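Local atomic coordinates of galactose-1-phosphate uridylyltransferase (PDB entry 6K9Z), a protein that probably transfers a uridylyl group between UDP-glucose and galactose 1-phosphate, and binds zinc, an iron ion and UDP. Residues A[122-127]-A[141-146]; A[249-254]-A[265-270]. The protein carries 1 engineered substitution. All blocks are in the same frame, centred on the assembly; numbering follows the deposited sequence.

In the fold
Reading from the N terminus, strand 121-128 is followed by a loop and by strand 140-146, and contact 1 (122-127 with 141-146) closes that loop as a beta hairpin. Contact 2 opens only after contact 1 has closed, so the two are in series: contact 2 (249-254 with 265-270) closes the irregular loop between strands 247-252 and 266-271, Leu265 lying just ahead of the second strand. They neither nest nor cross, yet they meet in space. Strands 121-128 and 247-252 are neighbours in one antiparallel sheet, joined where Arg126 N lies 2.8 Å from Met249 O. The sheet thus runs from the N-terminal half into the C-terminal one, UDP beside contact 1 and iron beside contact 2.

Contact 1: residues A[122-127]-A[141-146]. With UDP (uridine-5'-diphosphate), chain G.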
ATOM      1  N   PHE A 122       9.310  11.073 -13.642  1.00 14.44           N
ATOM      2  CA  PHE A 122       8.938  10.094 -14.678  1.00 14.72           C
ATOM      3  C   PHE A 122       8.764   8.765 -13.944  1.00 14.74           C
ATOM      4  O   PHE A 122       9.779   8.161 -13.545  1.00 15.20           O
ATOM      5  CB  PHE A 122       9.998  10.077 -15.777  1.00 15.25           C
ATOM      6  CG  PHE A 122       9.666   9.195 -16.959  1.00 15.24           C
ATOM      7  CD1 PHE A 122       9.920   7.829 -16.906  1.00 14.68           C
ATOM      8  CD2 PHE A 122       9.220   9.759 -18.152  1.00 15.95           C
ATOM      9  CE1 PHE A 122       9.695   7.033 -18.028  1.00 15.13           C
ATOM     10  CE2 PHE A 122       9.035   8.965 -19.274  1.00 16.47           C
ATOM     11  CZ  PHE A 122       9.309   7.596 -19.219  1.00 15.46           C
ATOM     12  N   LEU A 123       7.516   8.312 -13.779  1.00 14.76           N
ATOM     13  CA  LEU A 123       7.211   7.063 -13.056  1.00 14.28           C
ATOM     14  C   LEU A 123       6.820   5.983 -14.087  1.00 14.91           C
ATOM     15  O   LEU A 123       5.709   6.076 -14.667  1.00 15.25           O
ATOM     16  CB  LEU A 123       6.068   7.258 -12.061  1.00 14.68           C
ATOM     17  CG  LEU A 123       5.695   5.987 -11.277  1.00 14.61           C
ATOM     18  CD1 LEU A 123       6.813   5.597 -10.302  1.00 15.12           C
ATOM     19  CD2 LEU A 123       4.396   6.180 -10.515  1.00 15.42           C
ATOM     20  N   PHE A 124       7.667   4.971 -14.263  1.00 15.15           N
ATOM     21  CA  PHE A 124       7.393   3.779 -15.109  1.00 15.45           C
ATOM     22  C   PHE A 124       6.978   2.621 -14.197  1.00 14.15           C
ATOM     23  O   PHE A 124       7.723   2.333 -13.233  1.00 12.83           O
ATOM     24  CB  PHE A 124       8.664   3.454 -15.893  1.00 16.95           C
ATOM     25  CG  PHE A 124       8.593   2.215 -16.727  1.00 19.71           C
ATOM     26  CD1 PHE A 124       7.662   2.094 -17.714  1.00 19.89           C
ATOM     27  CD2 PHE A 124       9.547   1.219 -16.616  1.00 25.75           C
ATOM     28  CE1 PHE A 124       7.561   0.954 -18.471  1.00 21.68           C
ATOM     29  CE2 PHE A 124       9.484   0.079 -17.417  1.00 27.53           C
ATOM     30  CZ  PHE A 124       8.473  -0.056 -18.341  1.00 25.88           C
ATOM     31  N   PHE A 125       5.856   1.968 -14.478  1.00 13.86           N
ATOM     32  CA  PHE A 125       5.396   0.834 -13.653  1.00 13.95           C
ATOM     33  C   PHE A 125       4.648  -0.159 -14.522  1.00 14.36           C
ATOM     34  O   PHE A 125       4.262   0.172 -15.636  1.00 14.31           O
ATOM     35  CB  PHE A 125       4.579   1.273 -12.438  1.00 14.32           C
ATOM     36  CG  PHE A 125       3.277   1.938 -12.743  1.00 14.80           C
ATOM     37  CD1 PHE A 125       3.240   3.285 -13.062  1.00 15.54           C
ATOM     38  CD2 PHE A 125       2.096   1.208 -12.741  1.00 15.12           C
ATOM     39  CE1 PHE A 125       2.028   3.912 -13.303  1.00 15.67           C
ATOM     40  CE2 PHE A 125       0.892   1.820 -13.023  1.00 16.13           C
ATOM     41  CZ  PHE A 125       0.847   3.171 -13.314  1.00 16.19           C
ATOM     42  N   ARG A 126       4.507  -1.379 -13.987  1.00 14.85           N
ATOM     43  CA  ARG A 126       3.827  -2.436 -14.723  1.00 16.11           C
ATOM     44  C   ARG A 126       3.022  -3.220 -13.706  1.00 16.23           C
ATOM     45  O   ARG A 126       3.594  -3.661 -12.726  1.00 15.38           O
ATOM     46  CB  ARG A 126       4.833  -3.289 -15.484  1.00 17.01           C
ATOM     47  CG  ARG A 126       4.203  -4.276 -16.473  1.00 18.77           C
ATOM     48  CD  ARG A 126       5.288  -5.114 -17.200  1.00 18.83           C
ATOM     49  NE  ARG A 126       4.796  -5.635 -18.456  1.00 19.71           N
ATOM     50  CZ  ARG A 126       4.044  -6.743 -18.598  1.00 21.49           C
ATOM     51  NH1 ARG A 126       3.718  -7.487 -17.541  1.00 21.64           N
ATOM     52  NH2 ARG A 126       3.541  -7.062 -19.787  1.00 21.12           N
ATOM     53  N   ASN A 127       1.741  -3.426 -13.999  1.00 16.36           N
ATOM     54  CA  ASN A 127       0.892  -4.344 -13.205  1.00 17.44           C
ATOM     55  C   ASN A 127       0.621  -5.578 -14.060  1.00 17.66           C
ATOM     56  O   ASN A 127       0.280  -5.411 -15.233  1.00 17.14           O
ATOM     57  CB  ASN A 127      -0.430  -3.693 -12.802  1.00 18.53           C
ATOM     58  CG  ASN A 127      -0.196  -2.482 -11.931  1.00 19.17           C
ATOM     59  OD1 ASN A 127       0.569  -2.576 -10.969  1.00 19.12           O
ATOM     60  ND2 ASN A 127      -0.881  -1.379 -12.243  1.00 19.39           N
ATOM     61  N   SER A 141       2.664  -1.666 -20.139  1.00 18.45           N
ATOM     62  CA  SER A 141       3.102  -0.966 -18.914  1.00 17.73           C
ATOM     63  C   SER A 141       2.615   0.498 -18.988  1.00 16.86           C
ATOM     64  O   SER A 141       2.012   0.881 -19.972  1.00 16.42           O
ATOM     65  CB  SER A 141       4.609  -1.140 -18.722  1.00 17.91           C
ATOM     66  OG  SER A 141       5.333  -1.053 -19.926  1.00 21.19           O
ATOM     67  N   GLN A 142       2.944   1.289 -17.986  1.00 15.91           N
ATOM     68  CA  GLN A 142       2.386   2.638 -17.840  1.00 16.44           C
ATOM     69  C   GLN A 142       3.524   3.591 -17.495  1.00 15.84           C
ATOM     70  O   GLN A 142       4.463   3.209 -16.803  1.00 15.52           O
ATOM     71  CB  GLN A 142       1.258   2.668 -16.794  1.00 17.01           C
ATOM     72  CG  GLN A 142      -0.010   1.896 -17.209  1.00 18.22           C
ATOM     73  CD  GLN A 142      -1.157   2.179 -16.279  1.00 20.06           C
ATOM     74  OE1 GLN A 142      -1.696   3.306 -16.187  1.00 22.47           O
ATOM     75  NE2 GLN A 142      -1.550   1.142 -15.582  1.00 19.25           N
ATOM     76  N   ILE A 143       3.363   4.826 -17.948  1.00 15.70           N
ATOM     77  CA  ILE A 143       4.193   5.965 -17.490  1.00 15.29           C
ATOM     78  C   ILE A 143       3.276   7.083 -16.969  1.00 15.68           C
ATOM     79  O   ILE A 143       2.344   7.471 -17.689  1.00 15.40           O
ATOM     80  CB  ILE A 143       5.051   6.493 -18.649  1.00 15.86           C
ATOM     81  CG1 ILE A 143       6.038   5.452 -19.194  1.00 15.99           C
ATOM     82  CG2 ILE A 143       5.786   7.746 -18.173  1.00 16.37           C
ATOM     83  CD1 ILE A 143       6.469   5.694 -20.624  1.00 16.70           C
ATOM     84  N   TYR A 144       3.572   7.618 -15.786  1.00 15.82           N
ATOM     85  CA  TYR A 144       3.001   8.898 -15.335  1.00 16.04           C
ATOM     86  C   TYR A 144       4.153   9.884 -15.332  1.00 16.06           C
ATOM     87  O   TYR A 144       5.177   9.623 -14.660  1.00 15.61           O
ATOM     88  CB  TYR A 144       2.403   8.825 -13.941  1.00 16.30           C
ATOM     89  CG  TYR A 144       1.205   7.938 -13.702  1.00 16.48           C
ATOM     90  CD1 TYR A 144       0.362   7.487 -14.717  1.00 16.60           C
ATOM     91  CD2 TYR A 144       0.899   7.564 -12.390  1.00 16.48           C
ATOM     92  CE1 TYR A 144      -0.741   6.700 -14.441  1.00 17.33           C
ATOM     93  CE2 TYR A 144      -0.213   6.787 -12.108  1.00 16.89           C
ATOM     94  CZ  TYR A 144      -1.035   6.356 -13.133  1.00 17.22           C
ATOM     95  OH  TYR A 144      -2.114   5.570 -12.898  1.00 17.70           O
ATOM     96  N   ILE A 145       4.002  10.968 -16.059  1.00 16.42           N
ATOM     97  CA  ILE A 145       4.910  12.139 -15.976  1.00 16.43           C
ATOM     98  C   ILE A 145       4.180  13.127 -15.067  1.00 16.56           C
ATOM     99  O   ILE A 145       3.089  13.564 -15.425  1.00 16.58           O
ATOM    100  CB  ILE A 145       5.189  12.703 -17.388  1.00 17.83           C
ATOM    101  CG1 ILE A 145       5.863  11.638 -18.264  1.00 17.74           C
ATOM    102  CG2 ILE A 145       6.063  13.917 -17.283  1.00 18.23           C
ATOM    103  CD1 ILE A 145       6.081  11.993 -19.693  1.00 18.82           C
ATOM    104  N   LEU A 146       4.746  13.373 -13.904  1.00 16.10           N
ATOM    105  CA  LEU A 146       4.042  14.040 -12.802  1.00 16.56           C
ATOM    106  C   LEU A 146       4.676  15.370 -12.428  1.00 16.73           C
ATOM    107  O   LEU A 146       5.900  15.540 -12.513  1.00 16.52           O
ATOM    108  CB  LEU A 146       4.084  13.120 -11.588  1.00 16.42           C
ATOM    109  CG  LEU A 146       3.432  11.745 -11.756  1.00 16.08           C
ATOM    110  CD1 LEU A 146       3.973  10.816 -10.687  1.00 15.93           C
ATOM    111  CD2 LEU A 146       1.935  11.891 -11.713  1.00 17.01           C
TER
HETATM  112  N1  UDP G 405      -6.494   2.088 -21.073  1.00 50.53           N
HETATM  113  C2  UDP G 405      -6.443   2.954 -22.174  1.00 52.26           C
HETATM  114  N3  UDP G 405      -7.320   2.855 -23.167  1.00 57.61           N
HETATM  115  C4  UDP G 405      -8.278   1.955 -23.097  1.00 56.78           C
HETATM  116  C5  UDP G 405      -8.392   1.104 -22.033  1.00 54.31           C
HETATM  117  C6  UDP G 405      -7.472   1.211 -21.019  1.00 53.88           C
HETATM  118  O2  UDP G 405      -5.600   3.793 -22.311  1.00 48.25           O
HETATM  119  O4  UDP G 405      -9.079   1.859 -24.009  1.00 61.04           O
HETATM  120  C1' UDP G 405      -5.607   2.174 -19.930  1.00 47.06           C
HETATM  121  C2' UDP G 405      -6.596   2.518 -18.815  1.00 46.67           C
HETATM  122  O2' UDP G 405      -7.241   3.772 -18.852  1.00 41.24           O
HETATM  123  C3' UDP G 405      -5.774   2.354 -17.575  1.00 40.06           C
HETATM  124  C4' UDP G 405      -4.959   1.182 -17.913  1.00 46.27           C
HETATM  125  O4' UDP G 405      -5.106   0.990 -19.326  1.00 46.95           O
HETATM  126  O3' UDP G 405      -4.996   3.450 -17.234  1.00 40.37           O
HETATM  127  C5' UDP G 405      -5.629   0.220 -16.949  1.00 54.67           C
HETATM  128  O5' UDP G 405      -5.435   0.617 -15.566  1.00 63.43           O
HETATM  129  PA  UDP G 405      -6.092   1.789 -14.609  1.00 71.02           P
HETATM  130  O1A UDP G 405      -7.555   2.054 -14.893  1.00 68.71           O
HETATM  131  O2A UDP G 405      -5.999   1.208 -13.234  1.00 62.26           O
HETATM  132  O3A UDP G 405      -5.131   3.096 -14.791  1.00 38.42           O
HETATM  133  PB  UDP G 405      -5.258   4.614 -14.475  1.00 21.82           P
HETATM  134  O1B UDP G 405      -6.332   4.943 -15.310  1.00 41.19           O
HETATM  135  O2B UDP G 405      -3.981   5.264 -14.808  1.00 24.22           O
HETATM  136  O3B UDP G 405      -5.632   4.740 -13.117  1.00 35.69           O
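Phe125 carries CG between its backbone N and carbonyl carbon (chi1 65°), while Tyr144 has CG anti to its own carbonyl carbon (chi1 -65°), and the two rings meet on the same face of the sheet. The phenylalanine presents its edge to the tyrosine's face in a T-shaped pair: Phe125 CE1 sits over the centre of the Tyr144 ring, and the planes are 71° apart. Gln142 lies on that face too, its CB 3.5 Å from Phe125 CZ and above one face of the phenyl ring, a CH-pi contact. Tyrosine suits its place because its ring gives Phe125 a flat apolar surface while its hydroxyl goes on to the ligand: Tyr144 OH donates to O2B of UDP at 2.7 Å, and O2B lies in the ring plane.

The other face holds the apolar residues Phe122, Phe124, Ile143 and Ile145; Phe122, Phe124 and Ile145 pack on helix 96-114, while Ile143 touches strand 76-81. Ile143 CG2 stands over one face of the Phe122 ring, 3.6 Å from Phe122 CE2. Ser141 OG touches the edge of the Phe124 ring at CE1, and its hydrogen bond goes to Glu82, which also pairs with Arg126.

Between the faces, Leu123 with Tyr144 and Phe125 with Gln142 are hydrogen-bonded pairs. Leu123 N reaches Tyr144 O at 2.8 Å, and Gln142 N reaches Phe125 O at 2.9 Å. This is an antiparallel beta hairpin of the HIT-clan N-terminal domain, one face of which lines the UDP pocket that Asn50 and Arg51 help to complete.

Contact 2: residues A[249-254]-A[265-270]; sequences MVLHQA and LHFEIY. With FE (Fe (III) ion), chain E.
His252 and His266 lie across from each other as a hydrogen-bonded pair of antiparallel strands in the C-terminal HIT-clan half, and both point to the face that carries the iron. His252 can be followed outward. Its CB lies over one face of the His266 ring, 3.4 Å from His266 NE2. CG is anti to the carbonyl carbon (chi1 -77°), and the next ring atom, ND1, binds the iron (III) ion at 2.2 Å. CE1 comes within 3.1 Å of Glu268 OE2, and at the far side NE2 is hydrogen-bonded to the carbonyl of Gly288 of the second subunit, a link that, with the iron bond at ND1, probably fixes the ring's rotation.

Imidazole nitrogens and carboxylate oxygens are natural ligands for a ferric ion. His266 NE2 and Glu268 OE1 supply two more, joined by Glu156 and a water. On the far side of the ring from the iron, His266 ND1 is hydrogen-bonded to the carbonyl of His264, which would set the ring with NE2 toward the iron.

Met249, Leu251, Phe267 and Ile269 occupy the opposite face, where apolar side chains suit a buried site and Met249, Phe267 and Ile269 touch helix 220-240. Leu251 CD1 stands over the centre of the Phe267 ring, 3.9 Å from Phe267 CZ, in a CH-pi contact, and Met249 SD approaches the ring obliquely, 4.1 Å from Phe267 CD2. An alanine in place of Phe267 would probably leave Leu251 CD1 without the ring face it rests on, opening a gap beside Met249 SD. SD also lies 3.9 Å from Ile269 CG1, the two side chains running side by side.

On the metal face, Tyr270 OH donates to Glu268 OE2 at 2.6 Å, holding the carboxylate oxygen that is not on the iron.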
ATOM      1  N   MET A 249       5.727  -4.204 -10.924  1.00 16.14           N
ATOM      2  CA  MET A 249       7.107  -3.696 -11.137  1.00 15.90           C
ATOM      3  C   MET A 249       7.109  -2.172 -11.191  1.00 15.33           C
ATOM      4  O   MET A 249       6.201  -1.608 -11.791  1.00 16.05           O
ATOM      5  CB  MET A 249       7.686  -4.243 -12.431  1.00 18.13           C
ATOM      6  CG  MET A 249       9.075  -3.690 -12.689  1.00 20.09           C
ATOM      7  SD  MET A 249       9.936  -4.707 -13.922  1.00 26.62           S
ATOM      8  CE  MET A 249       9.129  -4.071 -15.382  1.00 24.36           C
ATOM      9  N   VAL A 250       8.051  -1.545 -10.490  1.00 14.29           N
ATOM     10  CA  VAL A 250       8.159  -0.073 -10.473  1.00 13.82           C
ATOM     11  C   VAL A 250       9.638   0.279 -10.598  1.00 13.30           C
ATOM     12  O   VAL A 250      10.469  -0.387 -10.053  1.00 13.37           O
ATOM     13  CB  VAL A 250       7.492   0.522  -9.213  1.00 14.05           C
ATOM     14  CG1 VAL A 250       8.156   0.058  -7.941  1.00 13.97           C
ATOM     15  CG2 VAL A 250       7.353   2.041  -9.262  1.00 13.88           C
ATOM     16  N   LEU A 251       9.889   1.337 -11.329  1.00 13.62           N
ATOM     17  CA  LEU A 251      11.228   1.948 -11.473  1.00 13.39           C
ATOM     18  C   LEU A 251      11.365   3.089 -10.468  1.00 13.36           C
ATOM     19  O   LEU A 251      10.657   4.086 -10.603  1.00 15.26           O
ATOM     20  CB  LEU A 251      11.409   2.476 -12.889  1.00 13.61           C
ATOM     21  CG  LEU A 251      12.703   3.270 -13.130  1.00 13.77           C
ATOM     22  CD1 LEU A 251      13.902   2.443 -12.673  1.00 13.70           C
ATOM     23  CD2 LEU A 251      12.821   3.659 -14.605  1.00 14.31           C
ATOM     24  N   HIS A 252      12.261   2.950  -9.518  1.00 13.12           N
ATOM     25  CA  HIS A 252      12.630   3.996  -8.534  1.00 12.92           C
ATOM     26  C   HIS A 252      13.871   4.674  -9.114  1.00 13.63           C
ATOM     27  O   HIS A 252      14.920   4.018  -9.157  1.00 15.07           O
ATOM     28  CB  HIS A 252      12.887   3.340  -7.185  1.00 12.83           C
ATOM     29  CG  HIS A 252      11.635   2.971  -6.479  1.00 12.83           C
ATOM     30  ND1 HIS A 252      11.650   2.381  -5.224  1.00 13.49           N
ATOM     31  CD2 HIS A 252      10.347   3.197  -6.810  1.00 12.95           C
ATOM     32  CE1 HIS A 252      10.391   2.224  -4.832  1.00 13.25           C
ATOM     33  NE2 HIS A 252       9.550   2.693  -5.767  1.00 12.93           N
ATOM     34  N   GLN A 253      13.717   5.925  -9.549  1.00 13.58           N
ATOM     35  CA  GLN A 253      14.867   6.700 -10.065  1.00 13.95           C
ATOM     36  C   GLN A 253      14.825   8.098  -9.460  1.00 14.06           C
ATOM     37  O   GLN A 253      13.865   8.493  -8.797  1.00 14.35           O
ATOM     38  CB  GLN A 253      14.874   6.671 -11.584  1.00 14.10           C
ATOM     39  CG  GLN A 253      13.716   7.394 -12.234  1.00 14.52           C
ATOM     40  CD  GLN A 253      13.873   7.478 -13.735  1.00 15.36           C
ATOM     41  OE1 GLN A 253      14.969   7.663 -14.235  1.00 15.94           O
ATOM     42  NE2 GLN A 253      12.779   7.376 -14.469  1.00 14.78           N
ATOM     43  N   ALA A 254      15.842   8.873  -9.730  1.00 14.35           N
ATOM     44  CA  ALA A 254      15.855  10.289  -9.363  1.00 14.65           C
ATOM     45  C   ALA A 254      14.701  11.043 -10.012  1.00 14.88           C
ATOM     46  O   ALA A 254      14.225  10.773 -11.130  1.00 14.60           O
ATOM     47  CB  ALA A 254      17.150  10.920  -9.769  1.00 15.37           C
ATOM     48  N   LEU A 265      19.281   4.270  -9.246  1.00 14.82           N
ATOM     49  CA  LEU A 265      17.973   3.816  -9.738  1.00 14.49           C
ATOM     50  C   LEU A 265      17.863   2.323  -9.499  1.00 14.07           C
ATOM     51  O   LEU A 265      18.922   1.586  -9.435  1.00 14.50           O
ATOM     52  CB  LEU A 265      17.778   4.140 -11.216  1.00 15.34           C
ATOM     53  CG  LEU A 265      18.730   3.513 -12.220  1.00 15.95           C
ATOM     54  CD1 LEU A 265      18.408   2.077 -12.584  1.00 16.27           C
ATOM     55  CD2 LEU A 265      18.712   4.341 -13.522  1.00 16.87           C
ATOM     56  N   HIS A 266      16.717   1.748  -9.439  1.00 13.37           N
ATOM     57  CA  HIS A 266      16.520   0.282  -9.275  1.00 12.74           C
ATOM     58  C   HIS A 266      15.088  -0.036  -9.694  1.00 12.75           C
ATOM     59  O   HIS A 266      14.198   0.856  -9.485  1.00 12.82           O
ATOM     60  CB  HIS A 266      16.821  -0.169  -7.837  1.00 12.94           C
ATOM     61  CG  HIS A 266      16.193   0.701  -6.782  1.00 12.51           C
ATOM     62  ND1 HIS A 266      16.707   1.959  -6.428  1.00 12.38           N
ATOM     63  CD2 HIS A 266      15.132   0.498  -5.980  1.00 12.63           C
ATOM     64  CE1 HIS A 266      15.955   2.478  -5.464  1.00 13.83           C
ATOM     65  NE2 HIS A 266      15.028   1.598  -5.125  1.00 12.50           N
ATOM     66  N   PHE A 267      14.862  -1.237 -10.211  1.00 12.75           N
ATOM     67  CA  PHE A 267      13.520  -1.796 -10.415  1.00 13.38           C
ATOM     68  C   PHE A 267      13.140  -2.586  -9.163  1.00 13.78           C
ATOM     69  O   PHE A 267      13.980  -3.355  -8.667  1.00 14.53           O
ATOM     70  CB  PHE A 267      13.450  -2.649 -11.667  1.00 13.81           C
ATOM     71  CG  PHE A 267      13.588  -1.859 -12.943  1.00 14.15           C
ATOM     72  CD1 PHE A 267      14.856  -1.502 -13.401  1.00 15.14           C
ATOM     73  CD2 PHE A 267      12.482  -1.459 -13.653  1.00 15.56           C
ATOM     74  CE1 PHE A 267      15.000  -0.809 -14.603  1.00 15.59           C
ATOM     75  CE2 PHE A 267      12.634  -0.806 -14.864  1.00 15.59           C
ATOM     76  CZ  PHE A 267      13.871  -0.398 -15.290  1.00 15.92           C
ATOM     77  N   GLU A 268      11.929  -2.341  -8.638  1.00 13.76           N
ATOM     78  CA  GLU A 268      11.376  -3.207  -7.571  1.00 13.91           C
ATOM     79  C   GLU A 268      10.308  -4.079  -8.230  1.00 13.85           C
ATOM     80  O   GLU A 268       9.418  -3.547  -8.910  1.00 14.14           O
ATOM     81  CB  GLU A 268      10.891  -2.428  -6.356  1.00 14.19           C
ATOM     82  CG  GLU A 268      11.918  -1.507  -5.753  1.00 14.75           C
ATOM     83  CD  GLU A 268      11.553  -0.894  -4.430  1.00 15.79           C
ATOM     84  OE1 GLU A 268      12.473  -0.439  -3.739  1.00 16.72           O
ATOM     85  OE2 GLU A 268      10.347  -0.836  -4.136  1.00 16.72           O
ATOM     86  N   ILE A 269      10.367  -5.378  -7.958  1.00 13.82           N
ATOM     87  CA  ILE A 269       9.340  -6.320  -8.420  1.00 14.33           C
ATOM     88  C   ILE A 269       8.719  -6.982  -7.181  1.00 14.54           C
ATOM     89  O   ILE A 269       9.478  -7.587  -6.385  1.00 13.90           O
ATOM     90  CB  ILE A 269       9.957  -7.343  -9.385  1.00 15.31           C
ATOM     91  CG1 ILE A 269      10.548  -6.741 -10.652  1.00 15.46           C
ATOM     92  CG2 ILE A 269       8.930  -8.386  -9.744  1.00 15.66           C
ATOM     93  CD1 ILE A 269      11.553  -7.675 -11.315  1.00 16.89           C
ATOM     94  N   TYR A 270       7.394  -6.917  -7.081  1.00 14.90           N
ATOM     95  CA  TYR A 270       6.589  -7.497  -5.984  1.00 15.51           C
ATOM     96  C   TYR A 270       5.794  -8.636  -6.591  1.00 16.90           C
ATOM     97  O   TYR A 270       4.818  -8.354  -7.209  1.00 16.42           O
ATOM     98  CB  TYR A 270       5.690  -6.459  -5.342  1.00 15.67           C
ATOM     99  CG  TYR A 270       6.301  -5.119  -5.053  1.00 15.30           C
ATOM    100  CD1 TYR A 270       7.612  -4.951  -4.674  1.00 15.71           C
ATOM    101  CD2 TYR A 270       5.491  -3.999  -5.093  1.00 16.26           C
ATOM    102  CE1 TYR A 270       8.128  -3.707  -4.345  1.00 14.91           C
ATOM    103  CE2 TYR A 270       5.973  -2.731  -4.807  1.00 16.25           C
ATOM    104  CZ  TYR A 270       7.320  -2.583  -4.462  1.00 16.06           C
ATOM    105  OH  TYR A 270       7.776  -1.324  -4.192  1.00 16.03           O
TER
HETATM  106 FE    FE E 403      13.247   1.695  -3.809  1.00 14.53          FE
HETATM  107  O   HOH W   1      14.442   0.876  -2.106  1.00 15.61           O